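Side-chain contacts in putative alpha/beta hydrolase (PDB 4RPC), which probably acts as a hydrolase of the alpha/beta hydrolase family, although its natural substrate is not established: residues H28-Y33 and H184-A189; P54-H59 and E65-V70; M105-E110 and A199-R204. All blocks are in the same frame, centred on the assembly; numbering follows the deposited sequence.

Overall arrangement
Starting from the N terminus, the chain leaves strand 23-27 through 28-33, whose partner 184-189 on helix 179-191 closes a long loop as contact 1. Contact 2 lies within that loop: 54-59, after strand 50-54, meets 65-70 just before helix 70-83, closing a short excursion of the chain. Contact 3 opens later, at the end of helix 97-108, and closes at 199-204 ahead of strand 204-210, so it crosses contact 1 and follows contact 2 in series. Contacts 1 and 2, with centres about 7 Å apart, touch where Gly31 N probably hydrogen-bonds His59 NE2. Contact 3 stands apart, its centre about 21 Å from either of theirs, and joins that helix end to the loop before strand 204-210.

Contact 1. Residues H28-Y33 and H184-A189; sequences HGAGFY and HALLAA
The loop after strand 23-27 comes nearest to helix 179-191 at Ala30 and Ala185, whose CA atoms are 5.5 Å apart, with Ala30 at a corner of the type II beta turn that runs from Gly29 to Phe32. Its methyl group carries the whole contact from the loop side. CB of Ala30 points at the helix and meets CB of Ala185 at 3.9 Å, two methyl groups facing each other, while Leu186 adds a second apolar touch, its CD2 lying 3.7 Å from Ala30 CB. The CB bond of Leu186 does not aim at the loop; with CG anti to the carbonyl carbon (chi1 -70°), the branch swings back and brings CD2 against the alanine. Leu186 also packs on Ala134 and Ala138 of helix 130-145, and Ala185 on Leu97 of helix 97-108, so the small buried patch lies where several helices converge.

The His-Gly loop after this strand is a hallmark of the alpha/beta hydrolase fold, and in relatives it commonly borders the oxyanion hole. Here Ala30 lies close to, without touching, a GxSxG elbow and a Ser-His-Glu set that probably form the catalytic centre. The turn is fastened from within. Gly29 O accepts Phe32 N at 3.1 Å and His28 ND1 at 2.8 Å, the two donors arriving from opposite faces of the carbonyl plane. The imidazole bond lies almost in the plane of the His28 ring, and Tyr33 C sits over one face of that ring, offset toward the rim. Gly31 follows with a positive phi of 84°, where a beta-carbon would press on Ala30 O, and its amide is hydrogen-bonded to NE2 of His59.

Contact 2. Residues P54-H59 and E65-V70; sequences PELEGH and EYMVSV
The His59 imidazole, whose CE1 is 4.0 Å from the Met67 methyl CE, has Leu56 CB over one face, offset toward the rim, and Glu57 C at its edge in plane; the carboxylates of Glu57 and Glu65 stand with planes 80° apart. The scaffold is a type II beta turn, Leu56 to His59, in the loop between strand 50-54 and helix 70-83 of the alpha/beta hydrolase fold. Met67, a selenomethionine, bends at its last torsion (chi3 -70°) to put CE 3.6 Å from Leu56 CB. Glu57 crosses this chain at about a right angle: bent at chi2 (84°), it lays OE1 3.2 Å from Met67 CG, and its CB packs on the backbone of Tyr66. Its charge is met by helix 70-83, OE2 in a salt bridge with Lys76 and OE1 hydrogen-bonded to Thr73 OG1. With an alanine here, Lys76 would probably lose this carboxylate mate and Thr73 OG1 a hydrogen-bond partner, and a gap would open beside the CG of Met67. The like-charged Glu65 OE1 stays 5.2 Å from Glu57 OE2; Lys76, in only a long and weak pairing with Glu65, may offset the two charges. Glu57 O receives His59 ND1 at 2.8 Å from above the carbonyl plane, and a water donates to that same oxygen while accepting Met67 N at 3.1 Å.

Contact 3. Residues M105-E110 and A199-R204; sequences MAIRGE and ARVDAR
Ile107 and Ala199 make the tightest touch here, CD1 of the isoleucine lying 3.3 Å from the alanine CB, closer than usual for two carbons. The same side chain also reaches Val201, its CG1 3.5 Å from Val201 CG1, and the two chains meet at a slant. With CG1 anti to the carbonyl carbon (chi1 -69°) and the chain extended beyond it (chi2 174°), the CG1 methylene of Ile107 faces Val201 while CD1, at the end of the branch, meets Ala199. Ala106 completes the apolar patch, its CB pointing at the loop and packing 3.9 Å from that same Val201 CG1, which therefore serves both neighbouring helix residues.

Beside this patch, two waters join the backbones. One donates to Ala106 O at 2.7 Å and accepts Asp202 N at 3.2 Å; the other donates to Ala106 O at 3.2 Å and accepts Ala203 N at 3.1 Å. One carbonyl near the end of the helix is thus linked through solvent to two successive amides of the loop.

The next layer sets these pieces in place. Tyr192 and Leu194 pack on Ile107, and Leu116 of strand 112-119 touches both Ala106 and Ala203. On the loop, Val201 is held by backbone bonds with Ile226 and Arg228, and Asp202 OD1 forms a salt bridge with Arg228. This is packing within the layered alpha/beta hydrolase fold: the C-terminal end of helix 97-108, the helix that follows the probable nucleophile elbow, rests against the loop leading into strand 204-210 of the central sheet.

Contact 1. Residues H28-Y33 and H184-A189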
ATOM      1  N   HIS A  28      -0.671  -0.433   4.757  1.00 17.46           N
ATOM      2  CA  HIS A  28      -1.675  -1.285   4.152  1.00 18.13           C
ATOM      3  C   HIS A  28      -2.596  -0.552   3.186  1.00 17.97           C
ATOM      4  O   HIS A  28      -2.546   0.670   3.065  1.00 17.86           O
ATOM      5  CB  HIS A  28      -2.485  -2.005   5.230  1.00 19.79           C
ATOM      6  CG  HIS A  28      -3.450  -1.131   5.997  1.00 18.96           C
ATOM      7  ND1 HIS A  28      -4.680  -0.786   5.497  1.00 19.36           N
ATOM      8  CD2 HIS A  28      -3.423  -0.661   7.266  1.00 20.48           C
ATOM      9  CE1 HIS A  28      -5.333  -0.046   6.378  1.00 19.84           C
ATOM     10  NE2 HIS A  28      -4.601   0.042   7.464  1.00 20.88           N
ATOM     11  N   GLY A  29      -3.397  -1.304   2.453  1.00 18.03           N
ATOM     12  CA  GLY A  29      -4.284  -0.705   1.449  1.00 18.38           C
ATOM     13  C   GLY A  29      -5.732  -0.559   1.913  1.00 18.43           C
ATOM     14  O   GLY A  29      -6.106  -0.944   3.043  1.00 17.58           O
ATOM     15  N   ALA A  30      -6.531   0.058   1.052  1.00 18.50           N
ATOM     16  CA  ALA A  30      -7.958   0.203   1.300  1.00 18.73           C
ATOM     17  C   ALA A  30      -8.616  -1.149   1.558  1.00 19.70           C
ATOM     18  O   ALA A  30      -8.472  -2.076   0.795  1.00 19.16           O
ATOM     19  CB  ALA A  30      -8.629   0.856   0.100  1.00 19.20           C
ATOM     20  N   GLY A  31      -9.396  -1.218   2.627  1.00 20.62           N
ATOM     21  CA  GLY A  31     -10.097  -2.426   3.030  1.00 21.22           C
ATOM     22  C   GLY A  31      -9.292  -3.395   3.857  1.00 21.71           C
ATOM     23  O   GLY A  31      -9.865  -4.361   4.335  1.00 24.39           O
ATOM     24  N   PHE A  32      -7.991  -3.181   4.003  1.00 20.56           N
ATOM     25  CA  PHE A  32      -7.098  -4.144   4.688  1.00 22.01           C
ATOM     26  C   PHE A  32      -7.028  -3.764   6.150  1.00 22.69           C
ATOM     27  O   PHE A  32      -7.689  -2.803   6.560  1.00 22.03           O
ATOM     28  CB  PHE A  32      -5.703  -4.158   4.057  1.00 21.24           C
ATOM     29  CG  PHE A  32      -5.677  -4.632   2.629  1.00 22.46           C
ATOM     30  CD1 PHE A  32      -6.818  -5.099   1.996  1.00 24.19           C
ATOM     31  CD2 PHE A  32      -4.463  -4.720   1.943  1.00 23.67           C
ATOM     32  CE1 PHE A  32      -6.748  -5.625   0.702  1.00 25.80           C
ATOM     33  CE2 PHE A  32      -4.398  -5.211   0.650  1.00 24.82           C
ATOM     34  CZ  PHE A  32      -5.543  -5.645   0.030  1.00 26.55           C
ATOM     35  N   TYR A  33      -6.237  -4.496   6.926  1.00 23.65           N
ATOM     36  CA  TYR A  33      -6.079  -4.227   8.326  1.00 26.08           C
ATOM     37  C   TYR A  33      -4.630  -4.357   8.696  1.00 26.82           C
ATOM     38  O   TYR A  33      -3.985  -5.279   8.278  1.00 29.74           O
ATOM     39  CB  TYR A  33      -6.909  -5.238   9.127  1.00 28.78           C
ATOM     40  CG  TYR A  33      -7.023  -4.945  10.599  1.00 31.13           C
ATOM     41  CD1 TYR A  33      -7.358  -3.664  11.034  1.00 30.69           C
ATOM     42  CD2 TYR A  33      -6.857  -5.951  11.563  1.00 32.89           C
ATOM     43  CE1 TYR A  33      -7.504  -3.363  12.380  1.00 32.76           C
ATOM     44  CE2 TYR A  33      -6.998  -5.665  12.918  1.00 36.02           C
ATOM     45  CZ  TYR A  33      -7.307  -4.359  13.330  1.00 35.38           C
ATOM     46  OH  TYR A  33      -7.428  -4.011  14.662  1.00 35.57           O
ATOM     47  N   HIS A 184     -14.472   5.736   1.570  1.00 19.84           N
ATOM     48  CA  HIS A 184     -13.658   6.945   1.658  1.00 20.60           C
ATOM     49  C   HIS A 184     -12.186   6.743   1.327  1.00 20.20           C
ATOM     50  O   HIS A 184     -11.528   7.625   0.744  1.00 18.59           O
ATOM     51  CB  HIS A 184     -13.782   7.524   3.052  1.00 22.39           C
ATOM     52  CG  HIS A 184     -14.999   8.335   3.180  1.00 24.93           C
ATOM     53  ND1 HIS A 184     -16.103   7.919   3.884  1.00 28.52           N
ATOM     54  CD2 HIS A 184     -15.346   9.478   2.557  1.00 25.80           C
ATOM     55  CE1 HIS A 184     -17.053   8.827   3.761  1.00 29.34           C
ATOM     56  NE2 HIS A 184     -16.618   9.772   2.948  1.00 29.89           N
ATOM     57  N   ALA A 185     -11.706   5.552   1.655  1.00 19.69           N
ATOM     58  CA  ALA A 185     -10.325   5.188   1.407  1.00 19.81           C
ATOM     59  C   ALA A 185     -10.135   5.041  -0.090  1.00 20.68           C
ATOM     60  O   ALA A 185      -9.104   5.488  -0.667  1.00 21.20           O
ATOM     61  CB  ALA A 185      -9.976   3.908   2.094  1.00 19.63           C
ATOM     62  N   LEU A 186     -11.119   4.424  -0.717  1.00 20.17           N
ATOM     63  CA  LEU A 186     -11.095   4.256  -2.178  1.00 20.54           C
ATOM     64  C   LEU A 186     -11.276   5.560  -2.963  1.00 19.74           C
ATOM     65  O   LEU A 186     -10.669   5.722  -4.053  1.00 19.15           O
ATOM     66  CB  LEU A 186     -12.137   3.261  -2.620  1.00 20.69           C
ATOM     67  CG  LEU A 186     -11.783   1.834  -2.202  1.00 22.14           C
ATOM     68  CD1 LEU A 186     -13.026   0.981  -2.340  1.00 22.24           C
ATOM     69  CD2 LEU A 186     -10.602   1.215  -2.958  1.00 22.32           C
ATOM     70  N   LEU A 187     -12.083   6.461  -2.431  1.00 18.95           N
ATOM     71  CA  LEU A 187     -12.212   7.750  -3.073  1.00 19.63           C
ATOM     72  C   LEU A 187     -10.843   8.447  -3.055  1.00 19.42           C
ATOM     73  O   LEU A 187     -10.404   8.995  -4.080  1.00 18.57           O
ATOM     74  CB  LEU A 187     -13.300   8.617  -2.438  1.00 19.98           C
ATOM     75  CG  LEU A 187     -14.738   8.116  -2.528  1.00 20.35           C
ATOM     76  CD1 LEU A 187     -15.605   8.764  -1.487  1.00 20.24           C
ATOM     77  CD2 LEU A 187     -15.327   8.368  -3.929  1.00 21.35           C
ATOM     78  N   ALA A 188     -10.176   8.373  -1.899  1.00 19.31           N
ATOM     79  CA  ALA A 188      -8.841   8.956  -1.714  1.00 19.39           C
ATOM     80  C   ALA A 188      -7.899   8.299  -2.662  1.00 19.10           C
ATOM     81  O   ALA A 188      -7.189   8.983  -3.362  1.00 20.21           O
ATOM     82  CB  ALA A 188      -8.323   8.852  -0.276  1.00 19.21           C
ATOM     83  N   ALA A 189      -7.878   6.978  -2.683  1.00 20.65           N
ATOM     84  CA  ALA A 189      -7.028   6.251  -3.631  1.00 20.15           C
ATOM     85  C   ALA A 189      -7.209   6.705  -5.082  1.00 20.98           C
ATOM     86  O   ALA A 189      -6.247   7.093  -5.723  1.00 20.52           O
ATOM     87  CB  ALA A 189      -7.266   4.785  -3.520  1.00 20.81           C
TER

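Contact 2. Residues P54-H59 and E65-V70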
ATOM      1  N   PRO A  54       1.012   1.925  10.370  1.00 24.09           N
ATOM      2  CA  PRO A  54      -0.163   2.730  10.659  1.00 24.63           C
ATOM      3  C   PRO A  54      -1.493   2.008  10.404  1.00 24.09           C
ATOM      4  O   PRO A  54      -1.544   1.041   9.670  1.00 23.92           O
ATOM      5  CB  PRO A  54      -0.027   3.890   9.668  1.00 25.04           C
ATOM      6  CG  PRO A  54       0.913   3.416   8.606  1.00 23.13           C
ATOM      7  CD  PRO A  54       1.848   2.510   9.322  1.00 23.00           C
ATOM      8  N   GLU A  55      -2.573   2.497  10.994  1.00 24.21           N
ATOM      9  CA  GLU A  55      -3.926   2.174  10.531  1.00 24.24           C
ATOM     10  C   GLU A  55      -4.419   3.281   9.640  1.00 23.82           C
ATOM     11  O   GLU A  55      -4.387   4.440  10.026  1.00 23.81           O
ATOM     12  CB  GLU A  55      -4.853   2.140  11.712  1.00 26.49           C
ATOM     13  CG  GLU A  55      -4.500   1.082  12.696  1.00 28.63           C
ATOM     14  CD  GLU A  55      -5.424   1.070  13.900  1.00 31.74           C
ATOM     15  OE1 GLU A  55      -6.376   1.923  13.997  1.00 32.06           O
ATOM     16  OE2 GLU A  55      -5.145   0.194  14.741  1.00 31.94           O
ATOM     17  N   LEU A  56      -4.839   2.975   8.433  1.00 22.73           N
ATOM     18  CA  LEU A  56      -5.503   3.981   7.618  1.00 21.57           C
ATOM     19  C   LEU A  56      -6.789   4.392   8.334  1.00 22.16           C
ATOM     20  O   LEU A  56      -7.413   3.597   9.038  1.00 22.16           O
ATOM     21  CB  LEU A  56      -5.823   3.433   6.230  1.00 21.59           C
ATOM     22  CG  LEU A  56      -4.661   3.089   5.289  1.00 20.98           C
ATOM     23  CD1 LEU A  56      -5.234   2.689   3.936  1.00 20.52           C
ATOM     24  CD2 LEU A  56      -3.818   4.307   5.114  1.00 20.86           C
ATOM     25  N   GLU A  57      -7.156   5.654   8.199  1.00 22.32           N
ATOM     26  CA  GLU A  57      -8.385   6.141   8.816  1.00 23.41           C
ATOM     27  C   GLU A  57      -9.563   5.223   8.588  1.00 22.54           C
ATOM     28  O   GLU A  57      -9.797   4.731   7.498  1.00 20.93           O
ATOM     29  CB  GLU A  57      -8.729   7.554   8.349  1.00 24.61           C
ATOM     30  CG  GLU A  57      -7.760   8.613   8.889  1.00 26.09           C
ATOM     31  CD  GLU A  57      -6.465   8.764   8.068  1.00 26.59           C
ATOM     32  OE1 GLU A  57      -6.248   7.984   7.128  1.00 25.76           O
ATOM     33  OE2 GLU A  57      -5.684   9.721   8.342  1.00 27.92           O
ATOM     34  N   GLY A  58     -10.316   5.020   9.659  1.00 23.56           N
ATOM     35  CA  GLY A  58     -11.495   4.147   9.667  1.00 24.25           C
ATOM     36  C   GLY A  58     -11.260   2.631   9.597  1.00 24.11           C
ATOM     37  O   GLY A  58     -12.243   1.882   9.649  1.00 25.68           O
ATOM     38  N   HIS A  59      -9.993   2.169   9.504  1.00 22.12           N
ATOM     39  CA  HIS A  59      -9.708   0.764   9.426  1.00 22.08           C
ATOM     40  C   HIS A  59      -9.417   0.143  10.814  1.00 23.53           C
ATOM     41  O   HIS A  59      -8.302  -0.355  11.127  1.00 21.65           O
ATOM     42  CB  HIS A  59      -8.568   0.552   8.455  1.00 21.96           C
ATOM     43  CG  HIS A  59      -8.982   0.817   7.038  1.00 22.09           C
ATOM     44  ND1 HIS A  59      -9.470   2.045   6.645  1.00 21.24           N
ATOM     45  CD2 HIS A  59      -9.024   0.021   5.949  1.00 21.79           C
ATOM     46  CE1 HIS A  59      -9.846   1.977   5.382  1.00 22.36           C
ATOM     47  NE2 HIS A  59      -9.555   0.775   4.926  1.00 22.61           N
ATOM     48  N   GLU A  65     -13.221   8.292  12.603  1.00 32.50           N
ATOM     49  CA  GLU A  65     -13.146   9.117  11.415  1.00 32.22           C
ATOM     50  C   GLU A  65     -12.842   8.306  10.172  1.00 28.55           C
ATOM     51  O   GLU A  65     -12.539   7.130  10.237  1.00 28.32           O
ATOM     52  CB  GLU A  65     -12.075  10.196  11.583  1.00 34.05           C
ATOM     53  CG  GLU A  65     -10.668   9.640  11.392  1.00 36.15           C
ATOM     54  CD  GLU A  65      -9.571  10.567  11.920  1.00 40.71           C
ATOM     55  OE1 GLU A  65      -9.357  11.707  11.388  1.00 42.82           O
ATOM     56  OE2 GLU A  65      -8.936  10.137  12.902  1.00 43.19           O
ATOM     57  N   TYR A  66     -12.878   8.984   9.038  1.00 26.05           N
ATOM     58  CA  TYR A  66     -12.671   8.360   7.764  1.00 25.00           C
ATOM     59  C   TYR A  66     -11.635   9.173   7.025  1.00 23.91           C
ATOM     60  O   TYR A  66     -11.376  10.331   7.359  1.00 23.83           O
ATOM     61  CB  TYR A  66     -13.968   8.380   6.951  1.00 25.96           C
ATOM     62  CG  TYR A  66     -15.183   7.721   7.614  1.00 27.36           C
ATOM     63  CD1 TYR A  66     -15.120   6.423   8.101  1.00 26.18           C
ATOM     64  CD2 TYR A  66     -16.391   8.392   7.691  1.00 28.67           C
ATOM     65  CE1 TYR A  66     -16.232   5.806   8.616  1.00 28.06           C
ATOM     66  CE2 TYR A  66     -17.504   7.796   8.243  1.00 29.77           C
ATOM     67  CZ  TYR A  66     -17.424   6.510   8.704  1.00 29.64           C
ATOM     68  OH  TYR A  66     -18.543   5.916   9.278  1.00 32.18           O
HETATM   69  N   MSE A  67     -11.082   8.555   5.999  1.00 22.77           N
HETATM   70  CA  MSE A  67     -10.004   9.105   5.214  1.00 22.75           C
HETATM   71  C   MSE A  67     -10.512  10.275   4.402  1.00 23.23           C
HETATM   72  O   MSE A  67     -11.613  10.236   3.911  1.00 24.67           O
HETATM   73  CB  MSE A  67      -9.491   8.071   4.235  1.00 22.92           C
HETATM   74  CG  MSE A  67      -8.011   7.942   4.469  1.00 26.03           C
HETATM   75 SE   MSE A  67      -7.126   6.773   3.175  0.84 26.88          SE
HETATM   76  CE  MSE A  67      -7.956   5.245   3.922  1.00 27.88           C
ATOM     77  N   VAL A  68      -9.684  11.305   4.268  1.00 23.32           N
ATOM     78  CA  VAL A  68      -9.986  12.484   3.461  1.00 24.00           C
ATOM     79  C   VAL A  68      -9.150  12.498   2.177  1.00 22.26           C
ATOM     80  O   VAL A  68      -9.667  12.690   1.122  1.00 22.97           O
ATOM     81  CB  VAL A  68      -9.738  13.792   4.234  1.00 25.35           C
ATOM     82  CG1 VAL A  68     -10.131  15.007   3.397  1.00 26.94           C
ATOM     83  CG2 VAL A  68     -10.572  13.828   5.507  1.00 27.56           C
ATOM     84  N   SER A  69      -7.855  12.301   2.276  1.00 20.86           N
ATOM     85  CA  SER A  69      -7.029  12.264   1.108  1.00 20.11           C
ATOM     86  C   SER A  69      -5.690  11.602   1.426  1.00 19.11           C
ATOM     87  O   SER A  69      -5.253  11.492   2.562  1.00 18.72           O
ATOM     88  CB  SER A  69      -6.744  13.701   0.641  1.00 20.66           C
ATOM     89  OG  SER A  69      -6.051  14.360   1.675  1.00 20.81           O
ATOM     90  N   VAL A  70      -5.017  11.199   0.374  1.00 18.66           N
ATOM     91  CA  VAL A  70      -3.713  10.662   0.511  1.00 17.56           C
ATOM     92  C   VAL A  70      -2.870  11.708   1.145  1.00 18.16           C
ATOM     93  O   VAL A  70      -2.100  11.376   2.032  1.00 18.32           O
ATOM     94  CB  VAL A  70      -3.114  10.231  -0.854  1.00 17.40           C
ATOM     95  CG1 VAL A  70      -1.646   9.877  -0.712  1.00 17.41           C
ATOM     96  CG2 VAL A  70      -3.900   9.111  -1.477  1.00 16.77           C
TER
HETATM   97  O   HOH W   1     -11.730   5.561   5.719  1.00 17.97           O

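Contact 3. Residues M105-E110 and A199-R204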
HETATM    1  N   MSE A 105       4.530  10.544   1.164  1.00 25.57           N
HETATM    2  CA  MSE A 105       5.501  10.806   2.243  1.00 28.43           C
HETATM    3  C   MSE A 105       6.885  11.138   1.720  1.00 26.73           C
HETATM    4  O   MSE A 105       7.549  11.980   2.271  1.00 26.10           O
HETATM    5  CB  MSE A 105       5.535   9.638   3.213  1.00 30.61           C
HETATM    6  CG  MSE A 105       4.298   9.857   4.104  1.00 39.53           C
HETATM    7 SE   MSE A 105       4.297   8.325   5.283  0.80 47.98          SE
HETATM    8  CE  MSE A 105       5.571   9.238   6.504  1.00 46.69           C
ATOM      9  N   ALA A 106       7.299  10.523   0.607  1.00 25.61           N
ATOM     10  CA  ALA A 106       8.622  10.801   0.027  1.00 26.35           C
ATOM     11  C   ALA A 106       8.714  12.180  -0.576  1.00 28.54           C
ATOM     12  O   ALA A 106       9.786  12.739  -0.651  1.00 31.50           O
ATOM     13  CB  ALA A 106       9.000   9.752  -1.026  1.00 25.39           C
ATOM     14  N   ILE A 107       7.590  12.706  -1.022  1.00 29.72           N
ATOM     15  CA  ILE A 107       7.517  14.006  -1.663  1.00 33.70           C
ATOM     16  C   ILE A 107       7.423  15.160  -0.665  1.00 37.77           C
ATOM     17  O   ILE A 107       8.001  16.208  -0.891  1.00 38.50           O
ATOM     18  CB  ILE A 107       6.274  14.044  -2.564  1.00 34.81           C
ATOM     19  CG1 ILE A 107       6.446  13.110  -3.749  1.00 34.11           C
ATOM     20  CG2 ILE A 107       5.915  15.479  -2.944  1.00 39.77           C
ATOM     21  CD1 ILE A 107       5.161  13.018  -4.564  1.00 36.42           C
ATOM     22  N   ARG A 108       6.629  15.011   0.394  1.00 41.21           N
ATOM     23  CA  ARG A 108       6.464  16.076   1.371  1.00 48.14           C
ATOM     24  C   ARG A 108       7.794  16.501   1.988  1.00 51.88           C
ATOM     25  O   ARG A 108       8.060  17.697   2.166  1.00 55.05           O
ATOM     26  CB  ARG A 108       5.562  15.623   2.493  1.00 54.26           C
ATOM     27  CG  ARG A 108       4.085  15.584   2.159  1.00 59.95           C
ATOM     28  CD  ARG A 108       3.323  14.978   3.343  1.00 67.73           C
ATOM     29  NE  ARG A 108       3.945  15.226   4.660  1.00 76.21           N
ATOM     30  CZ  ARG A 108       3.773  16.323   5.411  1.00 77.59           C
ATOM     31  NH1 ARG A 108       2.986  17.318   5.000  1.00 82.29           N
ATOM     32  NH2 ARG A 108       4.399  16.426   6.585  1.00 75.31           N
ATOM     33  N   GLY A 109       8.620  15.530   2.351  1.00 49.77           N
ATOM     34  CA  GLY A 109       9.982  15.833   2.782  1.00 52.86           C
ATOM     35  C   GLY A 109      10.133  16.201   4.243  1.00 56.39           C
ATOM     36  O   GLY A 109      11.245  16.485   4.681  1.00 60.79           O
ATOM     37  N   GLU A 110       9.043  16.198   5.010  1.00 58.69           N
ATOM     38  CA  GLU A 110       9.150  16.411   6.443  1.00 63.11           C
ATOM     39  C   GLU A 110      10.148  15.362   6.953  1.00 57.56           C
ATOM     40  O   GLU A 110      11.169  15.668   7.541  1.00 60.96           O
ATOM     41  CB  GLU A 110       7.781  16.243   7.112  1.00 70.24           C
ATOM     42  CG  GLU A 110       7.684  16.869   8.513  1.00 83.96           C
ATOM     43  CD  GLU A 110       6.688  16.160   9.443  1.00 90.17           C
ATOM     44  OE1 GLU A 110       5.682  15.585   8.945  1.00 95.07           O
ATOM     45  OE2 GLU A 110       6.913  16.173  10.677  1.00 88.93           O
ATOM     46  N   ALA A 199       6.532  16.163  -8.999  1.00 34.49           N
ATOM     47  CA  ALA A 199       7.316  15.853  -7.825  1.00 33.61           C
ATOM     48  C   ALA A 199       8.670  15.241  -8.187  1.00 34.55           C
ATOM     49  O   ALA A 199       8.929  14.875  -9.325  1.00 33.34           O
ATOM     50  CB  ALA A 199       6.541  14.926  -6.945  1.00 32.37           C
ATOM     51  N   ARG A 200       9.566  15.227  -7.213  1.00 35.43           N
ATOM     52  CA  ARG A 200      10.891  14.607  -7.369  1.00 37.15           C
ATOM     53  C   ARG A 200      11.148  13.952  -6.045  1.00 36.12           C
ATOM     54  O   ARG A 200      10.965  14.564  -5.021  1.00 35.72           O
ATOM     55  CB  ARG A 200      11.992  15.625  -7.667  1.00 40.30           C
ATOM     56  CG  ARG A 200      11.978  16.201  -9.092  1.00 42.78           C
ATOM     57  CD  ARG A 200      12.201  15.171 -10.202  1.00 45.10           C
ATOM     58  NE  ARG A 200      13.633  14.977 -10.449  1.00 51.92           N
ATOM     59  CZ  ARG A 200      14.198  13.949 -11.089  1.00 52.86           C
ATOM     60  NH1 ARG A 200      13.482  12.950 -11.578  1.00 54.83           N
ATOM     61  NH2 ARG A 200      15.507  13.931 -11.234  1.00 53.71           N
ATOM     62  N   VAL A 201      11.514  12.695  -6.040  1.00 35.16           N
ATOM     63  CA  VAL A 201      11.921  12.124  -4.779  1.00 35.05           C
ATOM     64  C   VAL A 201      13.386  11.660  -4.762  1.00 34.80           C
ATOM     65  O   VAL A 201      13.931  11.213  -5.768  1.00 35.62           O
ATOM     66  CB  VAL A 201      10.947  11.013  -4.329  1.00 33.99           C
ATOM     67  CG1 VAL A 201       9.504  11.488  -4.483  1.00 37.12           C
ATOM     68  CG2 VAL A 201      11.118   9.740  -5.107  1.00 33.60           C
ATOM     69  N   ASP A 202      13.990  11.782  -3.594  1.00 35.53           N
ATOM     70  CA  ASP A 202      15.339  11.317  -3.352  1.00 36.86           C
ATOM     71  C   ASP A 202      15.399   9.807  -3.166  1.00 32.72           C
ATOM     72  O   ASP A 202      16.387   9.200  -3.504  1.00 32.60           O
ATOM     73  CB  ASP A 202      15.894  11.990  -2.116  1.00 41.30           C
ATOM     74  CG  ASP A 202      16.288  13.420  -2.366  1.00 49.94           C
ATOM     75  OD1 ASP A 202      16.053  13.917  -3.507  1.00 54.69           O
ATOM     76  OD2 ASP A 202      16.852  14.033  -1.420  1.00 56.69           O
ATOM     77  N   ALA A 203      14.324   9.216  -2.679  1.00 27.88           N
ATOM     78  CA  ALA A 203      14.291   7.795  -2.395  1.00 27.01           C
ATOM     79  C   ALA A 203      14.600   6.932  -3.616  1.00 27.81           C
ATOM     80  O   ALA A 203      14.162   7.236  -4.721  1.00 27.42           O
ATOM     81  CB  ALA A 203      12.938   7.413  -1.838  1.00 24.81           C
ATOM     82  N   ARG A 204      15.317   5.833  -3.412  1.00 27.96           N
ATOM     83  CA  ARG A 204      15.377   4.823  -4.443  1.00 28.39           C
ATOM     84  C   ARG A 204      14.021   4.136  -4.467  1.00 26.77           C
ATOM     85  O   ARG A 204      13.514   3.745  -3.436  1.00 25.82           O
ATOM     86  CB  ARG A 204      16.393   3.771  -4.107  1.00 30.70           C
ATOM     87  CG  ARG A 204      16.422   2.672  -5.153  1.00 34.07           C
ATOM     88  CD  ARG A 204      17.707   1.856  -5.009  1.00 39.45           C
ATOM     89  NE  ARG A 204      17.737   1.253  -3.676  1.00 42.24           N
ATOM     90  CZ  ARG A 204      18.746   0.536  -3.180  1.00 44.00           C
ATOM     91  NH1 ARG A 204      19.846   0.291  -3.903  1.00 44.24           N
ATOM     92  NH2 ARG A 204      18.632   0.064  -1.944  1.00 42.84           N
TER
HETATM   93  O   HOH W   2      12.216  10.609  -0.917  1.00 40.80           O
HETATM   94  O   HOH W   3      12.366  13.185  -1.248  1.00 48.63           O